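Local coordinates for MdbA protein (Corynebacterium matruchotii ATCC 14266, PDB 6BO0) that probably catalyses disulfide bond formation in exported proteins, as a thiol-disulfide oxidoreductase of the DsbA family with a thioredoxin-like fold, at residues Glu15-Asn20 with Ser105-Trp110. Sequence-based numbering, arbitrary orientation.
Sequences ETTAFN and SAQVYW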
ATOM      1  N   GLU A  15      11.417   0.329   9.651  1.00 17.58           N
ATOM      2  CA  GLU A  15      10.981  -0.875  10.320  0.60 18.42           C
ATOM      3  C   GLU A  15      11.492  -2.120   9.643  1.00 19.21           C
ATOM      4  O   GLU A  15      11.759  -2.118   8.438  1.00 21.24           O
ATOM      5  CB  GLU A  15       9.485  -0.938  10.306  0.60 20.50           C
ATOM      6  CG  GLU A  15       8.839   0.117  11.153  0.60 22.21           C
ATOM      7  CD  GLU A  15       7.360  -0.121  11.190  0.60 26.15           C
ATOM      8  OE1 GLU A  15       6.959  -1.040  11.928  0.60 32.53           O
ATOM      9  OE2 GLU A  15       6.630   0.557  10.423  0.60 26.65           O
ATOM     10  N   THR A  16      11.663  -3.174  10.440  1.00 21.17           N
ATOM     11  CA  THR A  16      11.989  -4.477   9.919  0.60 21.90           C
ATOM     12  C   THR A  16      10.724  -5.244   9.704  1.00 20.25           C
ATOM     13  O   THR A  16       9.714  -4.993  10.388  1.00 27.14           O
ATOM     14  CB  THR A  16      12.809  -5.266  10.919  0.60 27.12           C
ATOM     15  OG1 THR A  16      12.094  -5.298  12.166  0.60 31.74           O
ATOM     16  CG2 THR A  16      14.175  -4.617  11.082  0.60 25.68           C
ATOM     17  N   THR A  17      10.735  -6.144   8.739  1.00 18.57           N
ATOM     18  CA  THR A  17       9.583  -6.979   8.450  1.00 18.27           C
ATOM     19  C   THR A  17       9.999  -8.432   8.436  1.00 19.83           C
ATOM     20  O   THR A  17      11.179  -8.766   8.220  1.00 23.76           O
ATOM     21  CB  THR A  17       8.965  -6.610   7.092  1.00 18.24           C
ATOM     22  OG1 THR A  17       9.953  -6.701   6.071  1.00 20.40           O
ATOM     23  CG2 THR A  17       8.426  -5.150   7.102  1.00 18.65           C
ATOM     24  N   ALA A  18       9.040  -9.300   8.727  1.00 18.26           N
ATOM     25  CA  ALA A  18       9.233 -10.765   8.656  1.00 18.36           C
ATOM     26  C   ALA A  18       8.026 -11.346   7.935  1.00 18.00           C
ATOM     27  O   ALA A  18       7.299 -12.182   8.474  1.00 19.38           O
ATOM     28  CB  ALA A  18       9.421 -11.400  10.032  1.00 20.84           C
ATOM     29  N   PHE A  19       7.888 -10.988   6.679  1.00 16.83           N
ATOM     30  CA  PHE A  19       6.862 -11.546   5.828  1.00 17.22           C
ATOM     31  C   PHE A  19       7.243 -11.354   4.372  1.00 15.74           C
ATOM     32  O   PHE A  19       8.282 -10.725   4.054  1.00 19.60           O
ATOM     33  CB  PHE A  19       5.473 -10.973   6.135  1.00 16.83           C
ATOM     34  CG  PHE A  19       5.392  -9.467   6.111  1.00 16.31           C
ATOM     35  CD1 PHE A  19       5.313  -8.753   4.918  1.00 17.10           C
ATOM     36  CD2 PHE A  19       5.423  -8.752   7.294  1.00 19.74           C
ATOM     37  CE1 PHE A  19       5.241  -7.369   4.924  1.00 18.84           C
ATOM     38  CE2 PHE A  19       5.332  -7.372   7.304  1.00 21.19           C
ATOM     39  CZ  PHE A  19       5.257  -6.673   6.108  1.00 19.53           C
ATOM     40  N   ASN A  20       6.474 -11.988   3.500  1.00 16.76           N
ATOM     41  CA  ASN A  20       6.694 -11.980   2.061  1.00 17.31           C
ATOM     42  C   ASN A  20       5.713 -11.061   1.369  1.00 15.17           C
ATOM     43  O   ASN A  20       4.633 -10.779   1.885  1.00 17.22           O
ATOM     44  CB  ASN A  20       6.515 -13.407   1.532  1.00 20.65           C
ATOM     45  CG  ASN A  20       7.375 -14.380   2.268  1.00 29.03           C
ATOM     46  OD1 ASN A  20       8.552 -14.089   2.457  1.00 32.92           O
ATOM     47  ND2 ASN A  20       6.802 -15.453   2.757  1.00 32.04           N
ATOM     48  N   SER A 105      11.759  -5.676  -1.980  1.00 14.72           N
ATOM     49  CA  SER A 105      11.562  -6.426  -0.754  1.00 15.17           C
ATOM     50  C   SER A 105      10.319  -5.953   0.010  1.00 15.22           C
ATOM     51  O   SER A 105       9.854  -4.808  -0.097  1.00 14.88           O
ATOM     52  CB  SER A 105      12.774  -6.309   0.176  1.00 16.72           C
ATOM     53  OG  SER A 105      12.871  -4.990   0.686  1.00 17.64           O
ATOM     54  N   ALA A 106       9.794  -6.864   0.812  1.00 16.23           N
ATOM     55  CA  ALA A 106       8.695  -6.561   1.704  1.00 15.76           C
ATOM     56  C   ALA A 106       9.036  -5.418   2.641  1.00 14.77           C
ATOM     57  O   ALA A 106       8.195  -4.540   2.926  1.00 15.24           O
ATOM     58  CB  ALA A 106       8.305  -7.800   2.511  1.00 17.73           C
ATOM     59  N   GLN A 107      10.289  -5.368   3.086  1.00 16.26           N
ATOM     60  CA  GLN A 107      10.684  -4.349   4.019  1.00 15.87           C
ATOM     61  C   GLN A 107      10.637  -2.941   3.365  1.00 13.74           C
ATOM     62  O   GLN A 107      10.165  -1.954   3.967  1.00 14.68           O
ATOM     63  CB  GLN A 107      12.060  -4.648   4.573  1.00 18.90           C
ATOM     64  CG  GLN A 107      12.471  -3.668   5.616  1.00 22.19           C
ATOM     65  CD  GLN A 107      13.618  -4.203   6.422  1.00 27.94           C
ATOM     66  OE1 GLN A 107      14.684  -3.612   6.457  1.00 39.54           O
ATOM     67  NE2 GLN A 107      13.425  -5.364   7.038  1.00 28.33           N
ATOM     68  N   VAL A 108      11.191  -2.831   2.166  1.00 13.04           N
ATOM     69  CA  VAL A 108      11.178  -1.548   1.469  1.00 12.23           C
ATOM     70  C   VAL A 108       9.738  -1.161   1.140  1.00 11.59           C
ATOM     71  O   VAL A 108       9.346   0.002   1.305  1.00 12.02           O
ATOM     72  CB  VAL A 108      12.086  -1.600   0.228  1.00 13.07           C
ATOM     73  CG1 VAL A 108      11.994  -0.301  -0.558  1.00 13.15           C
ATOM     74  CG2 VAL A 108      13.516  -1.840   0.621  1.00 14.64           C
ATOM     75  N   TYR A 109       8.939  -2.126   0.700  1.00 11.70           N
ATOM     76  CA  TYR A 109       7.533  -1.859   0.420  1.00 11.18           C
ATOM     77  C   TYR A 109       6.813  -1.305   1.653  1.00 11.43           C
ATOM     78  O   TYR A 109       6.109  -0.294   1.583  1.00 11.30           O
ATOM     79  CB  TYR A 109       6.823  -3.120  -0.086  1.00 11.94           C
ATOM     80  CG  TYR A 109       5.341  -2.874  -0.232  1.00 11.22           C
ATOM     81  CD1 TYR A 109       4.834  -2.097  -1.258  1.00 11.15           C
ATOM     82  CD2 TYR A 109       4.450  -3.347   0.702  1.00 13.14           C
ATOM     83  CE1 TYR A 109       3.474  -1.822  -1.364  1.00 11.11           C
ATOM     84  CE2 TYR A 109       3.091  -3.063   0.625  1.00 12.89           C
ATOM     85  CZ  TYR A 109       2.609  -2.313  -0.408  1.00 11.70           C
ATOM     86  OH  TYR A 109       1.263  -2.054  -0.461  1.00 12.80           O
ATOM     87  N   TRP A 110       6.964  -1.999   2.776  1.00 11.62           N
ATOM     88  CA  TRP A 110       6.275  -1.609   3.993  1.00 11.99           C
ATOM     89  C   TRP A 110       6.643  -0.190   4.415  1.00 11.70           C
ATOM     90  O   TRP A 110       5.775   0.635   4.731  1.00 12.64           O
ATOM     91  CB  TRP A 110       6.630  -2.605   5.103  1.00 13.34           C
ATOM     92  CG  TRP A 110       5.981  -2.301   6.389  1.00 14.09           C
ATOM     93  CD1 TRP A 110       6.495  -1.567   7.423  1.00 16.56           C
ATOM     94  CD2 TRP A 110       4.666  -2.658   6.781  1.00 15.63           C
ATOM     95  NE1 TRP A 110       5.585  -1.460   8.443  1.00 18.02           N
ATOM     96  CE2 TRP A 110       4.454  -2.128   8.073  1.00 16.03           C
ATOM     97  CE3 TRP A 110       3.649  -3.386   6.183  1.00 15.98           C
ATOM     98  CZ2 TRP A 110       3.263  -2.302   8.749  1.00 17.99           C
ATOM     99  CZ3 TRP A 110       2.470  -3.557   6.874  1.00 20.55           C
ATOM    100  CH2 TRP A 110       2.296  -3.023   8.132  1.00 18.41           C
TER
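W110 and E15 are joined by a hydrogen bond: the indole NE1 donates to E15 OE2 at 3.0 Å, with an N-H...O angle of 151°. The acceptor lies near the indole plane, at the ring edge, whereas the N-H reaches OE2 from well above the carboxylate plane. E15 has two conformers; the bond holds for one of them and is unverified for the other.

Aromatic and aliphatic contacts fill the middle. F19 turns its edge toward the face of the W110 six-membered ring in an offset edge-to-face pair, centroids 5.7 Å apart and planes at 73°, with F19 CZ 3.7 Å from W110 CE3. T17 CG2 lies 3.7 Å from W110 CB and nearly as close to CG, the ring atom next to it. T17 CB covers one face of the F19 ring toward its rim, and F19 CE1 lies 3.9 Å from A106 CB, in the first turn of the helix.

T17 OG1, placed between its backbone N and carbonyl carbon (chi1 56°), points at this turn and comes within 3.2 Å of Q107 CA. S105 caps the same turn, its OG accepting from V108 N.

In this thioredoxin-like fold, the loop after helix 9-12, leading into outermost strand 20-24 of the mixed sheet, thus packs against the start of helix 106-118. Helix 51-68 packs against both segments, through I67 on F19 and M63 on W110, while L30 of strand 27-31 also packs on F19.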